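Local structure of UDP-N-acetylglucosamine 3-dehydrogenase (Acidithiobacillus ferrooxidans, 7BVJ) at residues 18-22 / 64-68; 6-12 / 29-33; 22-26 / 273-277. The protein catalyses the NAD(+)-dependent oxidation of the 3-position of UDP-N-acetylglucosamine to a ketone, on the route to the diamino sugar found in lipid A of some bacteria. All coordinates share one frame; numbering follows the deposited sequence.

Contact 1 of 3, residues 18-22 / 64-68; sequences HAQKY and VSIVT. With NAD (nicotinamide-adenine-dinucleotide), chain E.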
loop_
_atom_site.group_PDB
_atom_site.type_symbol
_atom_site.label_atom_id
_atom_site.label_comp_id
_atom_site.label_asym_id
_atom_site.label_seq_id
_atom_site.Cartn_x
_atom_site.Cartn_y
_atom_site.Cartn_z
ATOM N N HIS A 18 -8.381 9.446 5.901
ATOM C CA HIS A 18 -8.696 9.806 4.518
ATOM C C HIS A 18 -9.601 11.030 4.472
ATOM O O HIS A 18 -9.381 11.962 3.680
ATOM C CB HIS A 18 -9.386 8.660 3.792
ATOM C CG HIS A 18 -8.468 7.614 3.252
ATOM N ND1 HIS A 18 -8.336 7.372 1.904
ATOM C CD2 HIS A 18 -7.713 6.684 3.876
ATOM C CE1 HIS A 18 -7.523 6.353 1.719
ATOM N NE2 HIS A 18 -7.126 5.922 2.901
ATOM N N ALA A 19 -10.644 11.023 5.310
ATOM C CA ALA A 19 -11.615 12.116 5.318
ATOM C C ALA A 19 -10.971 13.438 5.735
ATOM O O ALA A 19 -11.266 14.495 5.151
ATOM C CB ALA A 19 -12.789 11.770 6.240
ATOM N N GLN A 20 -10.087 13.399 6.741
ATOM C CA GLN A 20 -9.373 14.611 7.150
ATOM C C GLN A 20 -8.572 15.188 5.989
ATOM O O GLN A 20 -8.593 16.407 5.750
ATOM C CB GLN A 20 -8.444 14.328 8.337
ATOM C CG GLN A 20 -9.144 13.864 9.616
ATOM C CD GLN A 20 -8.189 13.594 10.771
ATOM O OE1 GLN A 20 -6.968 13.520 10.589
ATOM N NE2 GLN A 20 -8.742 13.448 11.971
ATOM N N LYS A 21 -7.867 14.325 5.247
ATOM C CA LYS A 21 -7.071 14.815 4.116
ATOM C C LYS A 21 -7.963 15.464 3.063
ATOM O O LYS A 21 -7.686 16.581 2.583
ATOM C CB LYS A 21 -6.251 13.676 3.487
ATOM C CG LYS A 21 -5.350 12.903 4.433
ATOM C CD LYS A 21 -4.845 13.777 5.576
ATOM C CE LYS A 21 -3.492 13.324 6.067
ATOM N NZ LYS A 21 -3.591 12.495 7.288
ATOM N N TYR A 22 -9.040 14.772 2.677
ATOM C CA TYR A 22 -9.911 15.326 1.645
ATOM C C TYR A 22 -10.479 16.667 2.078
ATOM O O TYR A 22 -10.603 17.587 1.261
ATOM C CB TYR A 22 -11.046 14.368 1.313
ATOM C CG TYR A 22 -10.692 13.201 0.402
ATOM C CD1 TYR A 22 -10.396 13.398 -0.942
ATOM C CD2 TYR A 22 -10.723 11.899 0.880
ATOM C CE1 TYR A 22 -10.115 12.332 -1.777
ATOM C CE2 TYR A 22 -10.428 10.828 0.058
ATOM C CZ TYR A 22 -10.128 11.050 -1.269
ATOM O OH TYR A 22 -9.831 9.985 -2.086
ATOM N N VAL A 64 -14.132 9.206 -4.550
ATOM C CA VAL A 64 -14.200 8.718 -3.183
ATOM C C VAL A 64 -12.957 7.907 -2.849
ATOM O O VAL A 64 -12.307 7.314 -3.721
ATOM C CB VAL A 64 -15.455 7.856 -2.927
ATOM C CG1 VAL A 64 -16.725 8.650 -3.190
ATOM C CG2 VAL A 64 -15.393 6.605 -3.789
ATOM N N SER A 65 -12.641 7.884 -1.561
ATOM C CA SER A 65 -11.845 6.806 -0.990
ATOM C C SER A 65 -12.768 5.719 -0.432
ATOM O O SER A 65 -13.785 6.014 0.201
ATOM C CB SER A 65 -10.915 7.333 0.110
ATOM O OG SER A 65 -9.761 7.961 -0.453
ATOM N N ILE A 66 -12.409 4.466 -0.691
ATOM C CA ILE A 66 -13.124 3.294 -0.189
ATOM C C ILE A 66 -12.225 2.628 0.841
ATOM O O ILE A 66 -11.167 2.071 0.502
ATOM C CB ILE A 66 -13.499 2.324 -1.314
ATOM C CG1 ILE A 66 -14.620 2.916 -2.165
ATOM C CG2 ILE A 66 -13.907 0.991 -0.759
ATOM C CD1 ILE A 66 -14.732 2.269 -3.522
ATOM N N VAL A 67 -12.626 2.738 2.111
ATOM C CA VAL A 67 -11.819 2.282 3.234
ATOM C C VAL A 67 -12.635 1.309 4.085
ATOM O O VAL A 67 -12.605 1.368 5.321
ATOM C CB VAL A 67 -11.285 3.465 4.060
ATOM C CG1 VAL A 67 -10.058 3.019 4.851
ATOM C CG2 VAL A 67 -10.937 4.645 3.154
ATOM N N THR A 68 -13.437 0.480 3.430
ATOM C CA THR A 68 -14.237 -0.552 4.072
ATOM C C THR A 68 -13.433 -1.848 4.168
ATOM O O THR A 68 -12.313 -1.933 3.652
ATOM C CB THR A 68 -15.522 -0.736 3.275
ATOM O OG1 THR A 68 -15.188 -1.076 1.922
ATOM C CG2 THR A 68 -16.362 0.569 3.308
HETATM P PA NAD E . -12.051 -0.518 10.628
HETATM O O1A NAD E . -13.042 -1.629 10.668
HETATM O O2A NAD E . -11.577 0.397 11.727
HETATM O O5B NAD E . -12.941 0.604 9.624
HETATM C C5B NAD E . -13.904 -0.142 8.920
HETATM C C4B NAD E . -15.117 0.750 8.632
HETATM O O4B NAD E . -15.837 0.243 7.535
HETATM C C3B NAD E . -16.025 0.647 9.867
HETATM O O3B NAD E . -16.284 1.966 10.187
HETATM C C2B NAD E . -17.272 -0.079 9.336
HETATM O O2B NAD E . -18.468 0.418 9.931
HETATM C C1B NAD E . -17.221 0.362 7.873
HETATM N N9A NAD E . -17.903 -0.537 6.950
HETATM C C8A NAD E . -17.960 -1.913 6.905
HETATM N N7A NAD E . -18.662 -2.373 5.872
HETATM C C5A NAD E . -19.084 -1.247 5.201
HETATM C C6A NAD E . -19.866 -1.068 4.030
HETATM N N6A NAD E . -20.353 -2.165 3.352
HETATM N N1A NAD E . -20.139 0.192 3.586
HETATM C C2A NAD E . -19.625 1.235 4.324
HETATM N N3A NAD E . -18.867 1.214 5.441
HETATM C C4A NAD E . -18.621 -0.070 5.858
HETATM O O3 NAD E . -10.636 -0.875 9.925
HETATM P PN NAD E . -9.692 0.293 9.365
HETATM O O1N NAD E . -10.227 1.631 8.921
HETATM O O2N NAD E . -8.432 -0.040 10.090
HETATM O O5D NAD E . -9.158 -0.318 7.764
#
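In the NAD-binding Rossmann domain, helix 13-25 lies against the parallel sheet, and here His18 and Tyr22 reach from it to Ser65 and Val67 on strand 63-66 and the loop after it. Helix and strand run nearly antiparallel, at 167°, and the axes of the two short segments approach to 9.8 Å. All the touching residues are buried. Ser65 OG shares hydrogen bonds with two helix side chains one turn apart. His18 ND1 lies 2.8 Å from Ser65 OG, and the hydroxyl meets the imidazole at its edge, in the ring plane. Tyr22 OH comes to 2.6 Å from the same Ser65 OG, which is again at the edge of the ring and in its plane. His18 CG is anti to the carbonyl carbon, chi1 -82°, which carries the ring toward the strand; the turn about the next bond puts ND1 on the Ser65 side. Val67 then covers one face of the imidazole. Its CG2 stands 3.8 Å from the centroid of the His18 ring and only 6° off the normal, a CH-pi contact. The other ring nitrogen, NE2, is hydrogen-bonded to Glu90 OE1. A leucine in place of His18 would probably cost Ser65 OG its bond to the imidazole and leave Glu90 OE1 without this partner. Further along, Thr68 belongs to the NAD pocket, and its CG2 lies 3.4 Å from N3A of the adenine. The polar atoms thus form a series from buried Tyr22, Ser65 and His18 on to Glu90. Bonds at both nitrogens and a methyl on one face fix the rotation of the imidazole, and the nearby carboxylate would be expected to polarise it.

Contact 2 of 3, residues 6-12 / 29-33; sequences TGVIGVG and AGVFD. With NAD (nicotinamide-adenine-dinucleotide), chain E.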
loop_
_atom_site.group_PDB
_atom_site.type_symbol
_atom_site.label_atom_id
_atom_site.label_comp_id
_atom_site.label_asym_id
_atom_site.label_seq_id
_atom_site.Cartn_x
_atom_site.Cartn_y
_atom_site.Cartn_z
ATOM N N THR A 6 -15.535 15.388 -3.165
ATOM C CA THR A 6 -14.925 14.168 -2.663
ATOM C C THR A 6 -15.728 13.595 -1.499
ATOM O O THR A 6 -16.480 14.295 -0.814
ATOM C CB THR A 6 -13.476 14.408 -2.218
ATOM O OG1 THR A 6 -13.446 15.412 -1.192
ATOM C CG2 THR A 6 -12.613 14.853 -3.398
ATOM N N GLY A 7 -15.567 12.284 -1.302
ATOM C CA GLY A 7 -16.198 11.586 -0.200
ATOM C C GLY A 7 -15.381 10.384 0.235
ATOM O O GLY A 7 -14.441 9.956 -0.441
ATOM N N VAL A 8 -15.743 9.848 1.396
ATOM C CA VAL A 8 -15.144 8.627 1.916
ATOM C C VAL A 8 -16.260 7.663 2.276
ATOM O O VAL A 8 -17.219 8.033 2.961
ATOM C CB VAL A 8 -14.229 8.882 3.132
ATOM C CG1 VAL A 8 -13.614 7.570 3.620
ATOM C CG2 VAL A 8 -13.105 9.868 2.777
ATOM N N ILE A 9 -16.145 6.437 1.792
ATOM C CA ILE A 9 -17.057 5.345 2.100
ATOM C C ILE A 9 -16.319 4.426 3.059
ATOM O O ILE A 9 -15.351 3.761 2.668
ATOM C CB ILE A 9 -17.483 4.597 0.833
ATOM C CG1 ILE A 9 -18.209 5.560 -0.121
ATOM C CG2 ILE A 9 -18.284 3.333 1.207
ATOM C CD1 ILE A 9 -18.421 5.002 -1.517
ATOM N N GLY A 10 -16.733 4.434 4.323
ATOM C CA GLY A 10 -16.050 3.676 5.351
ATOM C C GLY A 10 -15.108 4.562 6.139
ATOM O O GLY A 10 -14.001 4.840 5.678
ATOM N N VAL A 11 -15.533 5.005 7.320
ATOM C CA VAL A 11 -14.772 5.966 8.107
ATOM C C VAL A 11 -14.402 5.416 9.479
ATOM O O VAL A 11 -14.443 6.132 10.482
ATOM C CB VAL A 11 -15.505 7.310 8.227
ATOM C CG1 VAL A 11 -15.267 8.122 6.956
ATOM C CG2 VAL A 11 -16.992 7.090 8.482
ATOM N N GLY A 12 -14.033 4.146 9.540
ATOM C CA GLY A 12 -13.378 3.655 10.736
ATOM C C GLY A 12 -12.014 4.289 10.947
ATOM O O GLY A 12 -11.804 5.451 10.577
ATOM N N ALA A 29 -17.704 16.632 0.422
ATOM C CA ALA A 29 -19.142 16.601 0.654
ATOM C C ALA A 29 -19.470 15.881 1.956
ATOM O O ALA A 29 -20.312 16.345 2.732
ATOM C CB ALA A 29 -19.854 15.925 -0.518
ATOM N N GLY A 30 -18.818 14.753 2.221
ATOM C CA GLY A 30 -19.095 14.035 3.452
ATOM C C GLY A 30 -18.685 12.572 3.360
ATOM O O GLY A 30 -17.858 12.187 2.533
ATOM N N VAL A 31 -19.299 11.774 4.234
ATOM C CA VAL A 31 -18.861 10.420 4.522
ATOM C C VAL A 31 -20.077 9.507 4.652
ATOM O O VAL A 31 -21.199 9.952 4.916
ATOM C CB VAL A 31 -18.007 10.393 5.812
ATOM C CG1 VAL A 31 -16.669 11.137 5.603
ATOM C CG2 VAL A 31 -18.778 11.031 6.951
ATOM N N PHE A 32 -19.848 8.217 4.418
ATOM C CA PHE A 32 -20.840 7.186 4.666
ATOM C C PHE A 32 -20.162 6.014 5.354
ATOM O O PHE A 32 -19.062 5.611 4.971
ATOM C CB PHE A 32 -21.528 6.673 3.387
ATOM C CG PHE A 32 -22.433 5.480 3.638
ATOM C CD1 PHE A 32 -23.714 5.665 4.151
ATOM C CD2 PHE A 32 -21.979 4.180 3.424
ATOM C CE1 PHE A 32 -24.544 4.578 4.424
ATOM C CE2 PHE A 32 -22.802 3.077 3.699
ATOM C CZ PHE A 32 -24.094 3.286 4.189
ATOM N N ASP A 33 -20.837 5.460 6.353
ATOM C CA ASP A 33 -20.392 4.267 7.051
ATOM C C ASP A 33 -21.632 3.450 7.398
ATOM O O ASP A 33 -22.728 4.002 7.565
ATOM C CB ASP A 33 -19.574 4.632 8.306
ATOM C CG ASP A 33 -18.754 3.462 8.837
ATOM O OD1 ASP A 33 -19.360 2.507 9.374
ATOM O OD2 ASP A 33 -17.508 3.495 8.712
HETATM P PA NAD E . -12.051 -0.518 10.628
HETATM O O1A NAD E . -13.042 -1.629 10.668
HETATM O O2A NAD E . -11.577 0.397 11.727
HETATM O O5B NAD E . -12.941 0.604 9.624
HETATM C C5B NAD E . -13.904 -0.142 8.920
HETATM C C4B NAD E . -15.117 0.750 8.632
HETATM O O4B NAD E . -15.837 0.243 7.535
HETATM C C3B NAD E . -16.025 0.647 9.867
HETATM O O3B NAD E . -16.284 1.966 10.187
HETATM C C2B NAD E . -17.272 -0.079 9.336
HETATM O O2B NAD E . -18.468 0.418 9.931
HETATM C C1B NAD E . -17.221 0.362 7.873
HETATM N N9A NAD E . -17.903 -0.537 6.950
HETATM C C8A NAD E . -17.960 -1.913 6.905
HETATM N N7A NAD E . -18.662 -2.373 5.872
HETATM C C5A NAD E . -19.084 -1.247 5.201
HETATM C C6A NAD E . -19.866 -1.068 4.030
HETATM N N6A NAD E . -20.353 -2.165 3.352
HETATM N N1A NAD E . -20.139 0.192 3.586
HETATM C C2A NAD E . -19.625 1.235 4.324
HETATM N N3A NAD E . -18.867 1.214 5.441
HETATM C C4A NAD E . -18.621 -0.070 5.858
HETATM O O3 NAD E . -10.636 -0.875 9.925
HETATM P PN NAD E . -9.692 0.293 9.365
HETATM O O1N NAD E . -10.227 1.631 8.921
HETATM O O2N NAD E . -8.432 -0.040 10.090
HETATM O O5D NAD E . -9.158 -0.318 7.764
#
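Asp33 OD2 is gripped by the backbone N of Val11, at 2.8 Å, and by the ribose hydroxyl O3B of NAD. This is the end of the Rossmann beta-alpha-beta unit that binds the adenosine of NAD, where an acidic residue at the tip of the second strand takes both ribose hydroxyls, as in many NAD-dependent enzymes. The amide uses the anti lone pair of OD2. The second oxygen, OD1, accepts the ribose hydroxyl O2B of NAD and is also bonded to Asn35 N. Both hydroxyl contacts are modelled very short, so their exact lengths are doubtful. CG of Asp33 is trans to its own backbone N, chi1 -163°, which brings the carboxylate between the glycine-rich turn and the ribose. Behind it, strands 5-9 and 27-32 run parallel, joined by backbone hydrogen bonds. The one from Gly10 N to Phe32 O is 2.7 Å and nearly straight, 169°. Phe32 N to Val8 O is 3.0 Å, and Ala29 N to Thr6 O is 2.9 Å. The bond from Val8 N to Gly30 O is weak. Val8 and Val31 point to the same face of the sheet, where helix 13-25 packs on Val8, and Val11 CG1 lies 3.6 Å from Val31 CG1. Ile9 and Phe32 point to the other face, toward helix 54-59. Ile9 CG2 meets the Phe32 ring at its edge. Gly10 has backbone angles at which a CB would press on the preceding carbonyl oxygen. At Gly12 a CB would run into O5B of NAD. Near the adenine, Phe32 CE2 lies 3.7 Å from C2A of NAD.

Contact 3 of 3, residues 22-26 / 273-277; sequences YAAIS and IEDFL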
loop_
_atom_site.group_PDB
_atom_site.type_symbol
_atom_site.label_atom_id
_atom_site.label_comp_id
_atom_site.label_asym_id
_atom_site.label_seq_id
_atom_site.Cartn_x
_atom_site.Cartn_y
_atom_site.Cartn_z
ATOM N N TYR A 22 -9.040 14.772 2.677
ATOM C CA TYR A 22 -9.911 15.326 1.645
ATOM C C TYR A 22 -10.479 16.667 2.078
ATOM O O TYR A 22 -10.603 17.587 1.261
ATOM C CB TYR A 22 -11.046 14.368 1.313
ATOM C CG TYR A 22 -10.692 13.201 0.402
ATOM C CD1 TYR A 22 -10.396 13.398 -0.942
ATOM C CD2 TYR A 22 -10.723 11.899 0.880
ATOM C CE1 TYR A 22 -10.115 12.332 -1.777
ATOM C CE2 TYR A 22 -10.428 10.828 0.058
ATOM C CZ TYR A 22 -10.128 11.050 -1.269
ATOM O OH TYR A 22 -9.831 9.985 -2.086
ATOM N N ALA A 23 -10.828 16.799 3.359
ATOM C CA ALA A 23 -11.355 18.072 3.843
ATOM C C ALA A 23 -10.313 19.177 3.749
ATOM O O ALA A 23 -10.662 20.342 3.505
ATOM C CB ALA A 23 -11.839 17.936 5.286
ATOM N N ALA A 24 -9.035 18.832 3.931
ATOM C CA ALA A 24 -8.008 19.861 3.826
ATOM C C ALA A 24 -7.705 20.264 2.380
ATOM O O ALA A 24 -7.332 21.416 2.136
ATOM C CB ALA A 24 -6.722 19.400 4.513
ATOM N N ILE A 25 -7.831 19.365 1.404
ATOM C CA ILE A 25 -7.313 19.674 0.072
ATOM C C ILE A 25 -8.371 19.690 -1.025
ATOM O O ILE A 25 -8.017 19.832 -2.200
ATOM C CB ILE A 25 -6.183 18.706 -0.318
ATOM C CG1 ILE A 25 -6.776 17.343 -0.675
ATOM C CG2 ILE A 25 -5.162 18.622 0.797
ATOM C CD1 ILE A 25 -5.722 16.344 -0.998
ATOM N N SER A 26 -9.647 19.543 -0.697
ATOM C CA SER A 26 -10.698 19.467 -1.713
ATOM C C SER A 26 -12.005 19.877 -1.055
ATOM O O SER A 26 -12.014 20.366 0.079
ATOM C CB SER A 26 -10.789 18.061 -2.330
ATOM O OG SER A 26 -11.267 17.086 -1.388
ATOM N N ILE A 273 -3.410 11.044 -1.640
ATOM C CA ILE A 273 -4.722 11.544 -2.030
ATOM C C ILE A 273 -4.579 12.690 -3.022
ATOM O O ILE A 273 -5.324 12.769 -4.014
ATOM C CB ILE A 273 -5.533 11.929 -0.779
ATOM C CG1 ILE A 273 -6.097 10.647 -0.157
ATOM C CG2 ILE A 273 -6.670 12.907 -1.132
ATOM C CD1 ILE A 273 -6.751 10.836 1.204
ATOM N N GLU A 274 -3.605 13.580 -2.800
ATOM C CA GLU A 274 -3.377 14.632 -3.787
ATOM C C GLU A 274 -3.008 14.038 -5.136
ATOM O O GLU A 274 -3.455 14.527 -6.180
ATOM C CB GLU A 274 -2.295 15.613 -3.337
ATOM C CG GLU A 274 -2.149 16.753 -4.351
ATOM C CD GLU A 274 -1.077 17.764 -4.007
ATOM O OE1 GLU A 274 -0.822 17.990 -2.809
ATOM O OE2 GLU A 274 -0.492 18.337 -4.951
ATOM N N ASP A 275 -2.216 12.966 -5.135
ATOM C CA ASP A 275 -1.864 12.328 -6.397
ATOM C C ASP A 275 -3.105 11.767 -7.099
ATOM O O ASP A 275 -3.287 11.961 -8.307
ATOM C CB ASP A 275 -0.817 11.250 -6.139
ATOM C CG ASP A 275 -0.348 10.589 -7.400
ATOM O OD1 ASP A 275 -1.087 9.720 -7.899
ATOM O OD2 ASP A 275 0.754 10.926 -7.898
ATOM N N PHE A 276 -3.970 11.069 -6.350
ATOM C CA PHE A 276 -5.223 10.541 -6.905
ATOM C C PHE A 276 -6.057 11.656 -7.554
ATOM O O PHE A 276 -6.528 11.532 -8.705
ATOM C CB PHE A 276 -5.969 9.810 -5.763
ATOM C CG PHE A 276 -7.420 9.440 -6.045
ATOM C CD1 PHE A 276 -7.781 8.696 -7.163
ATOM C CD2 PHE A 276 -8.411 9.782 -5.131
ATOM C CE1 PHE A 276 -9.122 8.334 -7.383
ATOM C CE2 PHE A 276 -9.752 9.444 -5.350
ATOM C CZ PHE A 276 -10.108 8.710 -6.481
ATOM N N LEU A 277 -6.215 12.774 -6.847
ATOM C CA LEU A 277 -7.060 13.852 -7.366
ATOM C C LEU A 277 -6.400 14.566 -8.558
ATOM O O LEU A 277 -7.083 14.975 -9.511
ATOM C CB LEU A 277 -7.392 14.837 -6.243
ATOM C CG LEU A 277 -8.198 14.300 -5.049
ATOM C CD1 LEU A 277 -8.491 15.406 -4.028
ATOM C CD2 LEU A 277 -9.483 13.645 -5.525
#
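Ile273 packs its CG2 over one face of the Tyr22 ring, a CH-pi contact 3.9 Å from the ring centroid and 25° off the normal. The methyl is offset toward the rim, nearest to CE1. Ile273 CD1 also reaches the ring, 3.9 Å from Tyr22 CE2. Leu277 comes in at the edge, with its CD2 4.0 Å from Tyr22 CE1. Beyond the ring, Tyr22 OH rests against the edge of Phe276, 3.3 Å from its CE2, and the two side chains cross at about a right angle. That hydroxyl has its polar partner in Ser65. Ile25 adds a second apolar arm from the end of the helix. Its CG1 lies between the backbone N and the carbonyl carbon, chi1 75°, and the chain then runs extended, which brings CD1 to 3.6 Å from Ile273 CG2. The one methyl of Ile273 thus fits between Tyr22 and Ile25. Ser26 closes the patch, with CB 3.9 Å from Leu277 CD1. The next shell holds these groups in place. Ser26 is the first residue to leave the helix, and its OG turns back to Tyr22 O at 2.8 Å. Ser26 OG is also hydrogen-bonded to Thr6 OG1 of strand 5-9. In the fold, the contact seats helix 268-282, late in the chain, beside helix 13-25 on the Rossmann sheet. Leu88 of strand 86-90 touches Tyr22, Ile273 and Phe276, while Leu277 touches Thr6 of strand 5-9 and Ala63 of strand 63-66.

Overall arrangement
From the N terminus, strand 5-9 leads through the glycine-rich turn into helix 13-25 and on to strand 27-32. Contact 2 closes this first loop by pairing the two strands. Contact 1 starts on the helix inside that loop and ends on strand 63-66, the other neighbour of strand 5-9, so contacts 1 and 2 cross along the chain. Ser65 O to Ile9 N joins them in the sheet, and both touch NAD. Contact 3 begins at Tyr22, shared with contact 1, and closes a loop of some 250 residues. It also crosses contact 2 and brings helix 268-282, which follows the strands of the second sheet in sequence, back to the Rossmann domain.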